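Local atomic coordinates of uncharacterized protein (Thermus thermophilus HB8, PDB entry 4WVA), a protein that hydrolyses mannosylglycerate, a solute made by thermophiles under osmotic stress, to mannose and glycerate, and also splits glucosylglycerate. Residues Ser36-Leu41 against Ala412-Phe417; Ser167-Lys172 against Glu293-Lys298. One frame throughout, in Å; residues are numbered along the deposited sequence.

Interaction 1: residues Ser36-Leu41 against Ala412-Phe417; sequences SAFIAL and AALALF
Phe417 carries its CG anti to the backbone N (chi1 -167°), while Leu41 holds its CG anti to the carbonyl carbon (chi1 -66°), and these torsions lay the phenyl ring against the leucine. The two residues sit on neighbouring helices of the (alpha/alpha)6-barrel, 33-43 and 409-418, so the contact packs an early helix of the fold against its last. The short segments run roughly the same way, at 38°, with axes 7.8 Å apart. The small side chain of Ala413 is consistent with this close approach: its CB lies 3.6 Å from Ile39 CA. At the other end Leu41 CB stands over one face of the Phe417 ring, a CH-pi contact with CB 4.1 Å from the ring centroid, and Leu41 CD2 reaches on to the far rim at CE1 and CZ. An alanine in place of Phe417 would remove the ring that meets Leu41, Tyr113 and Arg420, and would probably loosen the packing of helix 409-418 here. To one side of these contacts Leu414 and Phe38 cross obliquely, with Leu414 CD1 4.2 Å from Phe38 CD1, and the other Leu414 methyl, CD2, lies 4.3 Å from Leu41 CD1. Phe38 also meets Trp410 edge-to-face and packs near Trp34, which probably binds substrate. No hydrogen bond joins the segments; Leu41 O, 3.4 Å from Phe417 CD1, is bonded instead to Thr44 OG1.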
loop_
_atom_site.group_PDB
_atom_site.type_symbol
_atom_site.label_atom_id
_atom_site.label_comp_id
_atom_site.label_asym_id
_atom_site.label_seq_id
_atom_site.Cartn_x
_atom_site.Cartn_y
_atom_site.Cartn_z
ATOM N N SER A 36 14.901 -17.415 20.950
ATOM C CA SER A 36 14.022 -17.304 22.113
ATOM C C SER A 36 12.634 -16.859 21.685
ATOM O O SER A 36 11.645 -17.279 22.262
ATOM C CB SER A 36 14.603 -16.377 23.184
ATOM O OG SER A 36 15.469 -17.099 24.047
ATOM N N ALA A 37 12.557 -16.025 20.646
ATOM C CA ALA A 37 11.279 -15.514 20.205
ATOM C C ALA A 37 10.451 -16.667 19.647
ATOM O O ALA A 37 9.296 -16.826 20.027
ATOM C CB ALA A 37 11.460 -14.424 19.170
ATOM N N PHE A 38 11.038 -17.476 18.771
ATOM C CA PHE A 38 10.292 -18.637 18.220
ATOM C C PHE A 38 9.972 -19.630 19.337
ATOM O O PHE A 38 8.890 -20.209 19.360
ATOM C CB PHE A 38 11.033 -19.355 17.091
ATOM C CG PHE A 38 11.270 -18.502 15.878
ATOM C CD1 PHE A 38 10.208 -18.101 15.067
ATOM C CD2 PHE A 38 12.550 -18.088 15.540
ATOM C CE1 PHE A 38 10.428 -17.312 13.959
ATOM C CE2 PHE A 38 12.769 -17.285 14.430
ATOM C CZ PHE A 38 11.702 -16.897 13.632
ATOM N N ILE A 39 10.928 -19.867 20.231
ATOM C CA ILE A 39 10.742 -20.839 21.305
ATOM C C ILE A 39 9.578 -20.466 22.209
ATOM O O ILE A 39 8.821 -21.338 22.613
ATOM C CB ILE A 39 12.053 -21.048 22.096
ATOM C CG1 ILE A 39 13.099 -21.732 21.209
ATOM C CG2 ILE A 39 11.806 -21.786 23.414
ATOM C CD1 ILE A 39 14.517 -21.590 21.738
ATOM N N ALA A 40 9.428 -19.176 22.522
ATOM C CA ALA A 40 8.296 -18.700 23.320
ATOM C C ALA A 40 6.940 -19.128 22.762
ATOM O O ALA A 40 6.029 -19.458 23.521
ATOM C CB ALA A 40 8.369 -17.180 23.506
ATOM N N LEU A 41 6.801 -19.161 21.435
ATOM C CA LEU A 41 5.568 -19.665 20.810
ATOM C C LEU A 41 5.303 -21.124 21.166
ATOM O O LEU A 41 4.143 -21.517 21.390
ATOM C CB LEU A 41 5.620 -19.485 19.293
ATOM C CG LEU A 41 5.629 -18.035 18.787
ATOM C CD1 LEU A 41 5.848 -17.963 17.274
ATOM C CD2 LEU A 41 4.348 -17.319 19.191
ATOM N N ALA A 412 11.227 -28.002 17.697
ATOM C CA ALA A 412 10.251 -28.499 18.664
ATOM C C ALA A 412 9.174 -27.467 18.957
ATOM O O ALA A 412 7.972 -27.767 18.927
ATOM C CB ALA A 412 10.943 -28.958 19.933
ATOM N N ALA A 413 9.590 -26.229 19.212
ATOM C CA ALA A 413 8.649 -25.189 19.538
ATOM C C ALA A 413 7.613 -24.970 18.456
ATOM O O ALA A 413 6.428 -24.808 18.734
ATOM C CB ALA A 413 9.380 -23.875 19.807
ATOM N N LEU A 414 8.078 -24.920 17.221
ATOM C CA LEU A 414 7.177 -24.619 16.120
ATOM C C LEU A 414 6.351 -25.843 15.725
ATOM O O LEU A 414 5.223 -25.683 15.302
ATOM C CB LEU A 414 7.941 -24.006 14.942
ATOM C CG LEU A 414 8.462 -22.589 15.222
ATOM C CD1 LEU A 414 9.367 -22.090 14.102
ATOM C CD2 LEU A 414 7.319 -21.605 15.426
ATOM N N ALA A 415 6.859 -27.055 15.945
ATOM C CA ALA A 415 6.000 -28.251 15.844
ATOM C C ALA A 415 4.780 -28.104 16.751
ATOM O O ALA A 415 3.656 -28.363 16.334
ATOM C CB ALA A 415 6.775 -29.509 16.219
ATOM N N LEU A 416 5.011 -27.679 17.994
ATOM C CA LEU A 416 3.950 -27.465 18.971
ATOM C C LEU A 416 3.017 -26.329 18.569
ATOM O O LEU A 416 1.800 -26.463 18.624
ATOM C CB LEU A 416 4.566 -27.180 20.348
ATOM C CG LEU A 416 5.108 -28.393 21.073
ATOM C CD1 LEU A 416 6.088 -27.972 22.156
ATOM C CD2 LEU A 416 3.942 -29.170 21.679
ATOM N N PHE A 417 3.583 -25.194 18.172
ATOM C CA PHE A 417 2.770 -24.061 17.796
ATOM C C PHE A 417 1.919 -24.343 16.548
ATOM O O PHE A 417 0.717 -24.010 16.515
ATOM C CB PHE A 417 3.628 -22.795 17.611
ATOM C CG PHE A 417 2.810 -21.548 17.523
ATOM C CD1 PHE A 417 2.130 -21.086 18.636
ATOM C CD2 PHE A 417 2.695 -20.860 16.326
ATOM C CE1 PHE A 417 1.368 -19.946 18.564
ATOM C CE2 PHE A 417 1.914 -19.717 16.246
ATOM C CZ PHE A 417 1.258 -19.268 17.368
#

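Interaction 2: residues Ser167-Lys172 against Glu293-Lys298; sequences SPAWDK and EPIAVK
Ile295 and Val297 both point toward the short 3-10 turn at Pro168-Trp170, with the inverse gamma turn centred on Ala296 between them. This is a meeting of two connecting segments of the (alpha/alpha)6-barrel: one follows closely on Asp165, the probable proton donor, and the other leaves strand 293-294. Ile295 makes slightly the larger contact. Its CG2, anti to the backbone N, lies 3.3 Å from Ala169 O and 4.1 Å from Ala169 CB, so the methyl rests on the backbone as much as on the side chain. The outer carbon, CD1, extends to the edge of the Trp170 indole near its plane, 4.2 Å from CZ3. One face of that indole is covered from within its own segment by Ser167 CB and Ala169 CB, and NE1 hydrogen-bonds to Ser162 OG, so the ring is packed on one face and its rotation restrained by the NE1 bond. Val297 meets the start of the turn: with CG1 anti to the backbone N (chi1 177°), that methyl comes within 4.0 Å of Pro168 CB. The segments meet by van der Waals contact alone, and charged residues at the flanks have partners of their own: Asp171 forms a salt bridge to Arg351, Glu293 one to Arg121 of the second subunit. Inside the turn, Ala169 N makes a weak hydrogen bond to Ser167 OG at 3.3 Å, while Val297 CG1 stands 4.1 Å from the same nitrogen.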
loop_
_atom_site.group_PDB
_atom_site.type_symbol
_atom_site.label_atom_id
_atom_site.label_comp_id
_atom_site.label_asym_id
_atom_site.label_seq_id
_atom_site.Cartn_x
_atom_site.Cartn_y
_atom_site.Cartn_z
ATOM N N SER A 167 24.698 -17.869 4.539
ATOM C CA SER A 167 23.897 -17.709 3.325
ATOM C C SER A 167 24.817 -17.351 2.152
ATOM O O SER A 167 25.701 -16.519 2.330
ATOM C CB SER A 167 22.905 -16.567 3.493
ATOM O OG SER A 167 22.148 -16.401 2.300
ATOM N N PRO A 168 24.619 -17.972 0.966
ATOM C CA PRO A 168 25.435 -17.589 -0.203
ATOM C C PRO A 168 25.319 -16.114 -0.561
ATOM O O PRO A 168 26.214 -15.567 -1.214
ATOM C CB PRO A 168 24.895 -18.479 -1.319
ATOM C CG PRO A 168 24.366 -19.667 -0.596
ATOM C CD PRO A 168 23.703 -19.067 0.618
ATOM N N ALA A 169 24.246 -15.452 -0.124
ATOM C CA ALA A 169 24.136 -14.002 -0.317
ATOM C C ALA A 169 25.323 -13.233 0.257
ATOM O O ALA A 169 25.724 -12.202 -0.299
ATOM C CB ALA A 169 22.828 -13.479 0.281
ATOM N N TRP A 170 25.930 -13.735 1.337
ATOM C CA TRP A 170 27.010 -13.002 2.005
ATOM C C TRP A 170 28.423 -13.286 1.443
ATOM O O TRP A 170 29.387 -12.652 1.891
ATOM C CB TRP A 170 27.016 -13.275 3.517
ATOM C CG TRP A 170 25.653 -13.293 4.195
ATOM C CD1 TRP A 170 25.280 -14.101 5.214
ATOM C CD2 TRP A 170 24.510 -12.478 3.884
ATOM N NE1 TRP A 170 23.977 -13.845 5.580
ATOM C CE2 TRP A 170 23.478 -12.859 4.771
ATOM C CE3 TRP A 170 24.252 -11.472 2.933
ATOM C CZ2 TRP A 170 22.203 -12.301 4.718
ATOM C CZ3 TRP A 170 22.987 -10.924 2.885
ATOM C CH2 TRP A 170 21.984 -11.333 3.777
ATOM N N ASP A 171 28.540 -14.186 0.467
ATOM C CA ASP A 171 29.872 -14.589 -0.067
ATOM C C ASP A 171 30.675 -13.399 -0.595
ATOM O O ASP A 171 31.767 -13.118 -0.101
ATOM C CB ASP A 171 29.756 -15.646 -1.166
ATOM C CG ASP A 171 29.342 -17.022 -0.659
ATOM O OD1 ASP A 171 29.127 -17.226 0.573
ATOM O OD2 ASP A 171 29.218 -17.919 -1.532
ATOM N N LYS A 172 30.138 -12.672 -1.574
ATOM C CA LYS A 172 30.856 -11.492 -2.100
ATOM C C LYS A 172 31.102 -10.388 -1.068
ATOM O O LYS A 172 32.224 -9.898 -0.946
ATOM C CB LYS A 172 30.184 -10.957 -3.363
ATOM C CG LYS A 172 30.175 -11.957 -4.497
ATOM C CD LYS A 172 29.896 -11.303 -5.847
ATOM C CE LYS A 172 29.738 -12.359 -6.929
ATOM N NZ LYS A 172 29.483 -11.765 -8.276
ATOM N N GLU A 293 25.407 -2.506 -4.679
ATOM C CA GLU A 293 24.760 -3.389 -5.653
ATOM C C GLU A 293 23.796 -4.353 -5.001
ATOM O O GLU A 293 24.095 -4.883 -3.928
ATOM C CB GLU A 293 25.797 -4.292 -6.314
ATOM C CG GLU A 293 26.847 -3.556 -7.086
ATOM C CD GLU A 293 27.914 -4.482 -7.623
ATOM O OE1 GLU A 293 27.857 -5.721 -7.407
ATOM O OE2 GLU A 293 28.825 -3.953 -8.268
ATOM N N PRO A 294 22.697 -4.678 -5.688
ATOM C CA PRO A 294 21.955 -5.861 -5.254
ATOM C C PRO A 294 22.797 -7.136 -5.299
ATOM O O PRO A 294 23.643 -7.306 -6.175
ATOM C CB PRO A 294 20.798 -5.937 -6.252
ATOM C CG PRO A 294 20.646 -4.540 -6.741
ATOM C CD PRO A 294 22.056 -4.027 -6.839
ATOM N N ILE A 295 22.567 -8.022 -4.338
ATOM C CA ILE A 295 23.187 -9.329 -4.314
ATOM C C ILE A 295 22.238 -10.299 -5.016
ATOM O O ILE A 295 21.193 -10.689 -4.472
ATOM C CB ILE A 295 23.440 -9.798 -2.871
ATOM C CG1 ILE A 295 24.354 -8.803 -2.118
ATOM C CG2 ILE A 295 24.018 -11.213 -2.883
ATOM C CD1 ILE A 295 24.304 -8.935 -0.610
ATOM N N ALA A 296 22.617 -10.718 -6.216
ATOM C CA ALA A 296 21.717 -11.461 -7.089
ATOM C C ALA A 296 21.764 -12.954 -6.794
ATOM O O ALA A 296 22.194 -13.754 -7.618
ATOM C CB ALA A 296 22.050 -11.174 -8.548
ATOM N N VAL A 297 21.323 -13.315 -5.587
ATOM C CA VAL A 297 21.271 -14.694 -5.126
ATOM C C VAL A 297 19.904 -14.858 -4.486
ATOM O O VAL A 297 19.563 -14.085 -3.600
ATOM C CB VAL A 297 22.336 -14.989 -4.049
ATOM C CG1 VAL A 297 22.202 -16.421 -3.525
ATOM C CG2 VAL A 297 23.736 -14.702 -4.586
ATOM N N LYS A 298 19.139 -15.832 -4.961
ATOM C CA LYS A 298 17.795 -16.101 -4.447
ATOM C C LYS A 298 17.885 -17.056 -3.266
ATOM O O LYS A 298 18.191 -18.238 -3.441
ATOM C CB LYS A 298 16.905 -16.681 -5.550
ATOM C CG LYS A 298 16.757 -15.730 -6.744
ATOM C CD LYS A 298 15.740 -16.215 -7.760
ATOM C CE LYS A 298 16.294 -17.329 -8.613
ATOM N NZ LYS A 298 15.382 -17.790 -9.703
#

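Interaction 2 is nested in the chain loop that interaction 1 closes, yet the two lie on opposite sides of the chain's centre, their centres about 29 Å apart, and share no helix or strand. Interaction 1 is helix on helix, with every touching residue buried and no other subunit reaching it. Interaction 2 joins irregular segments farther out, with Val297 partly exposed and Glu293 at its margin paired to the second subunit. Both are apolar and lack hydrogen bonds across, but the first sets a leucine over a phenyl face and an alanine on a helix backbone, the second isoleucine and valine methyls on a 3-10 segment and an indole edge. Each has probable active-site or substrate-binding residues nearby.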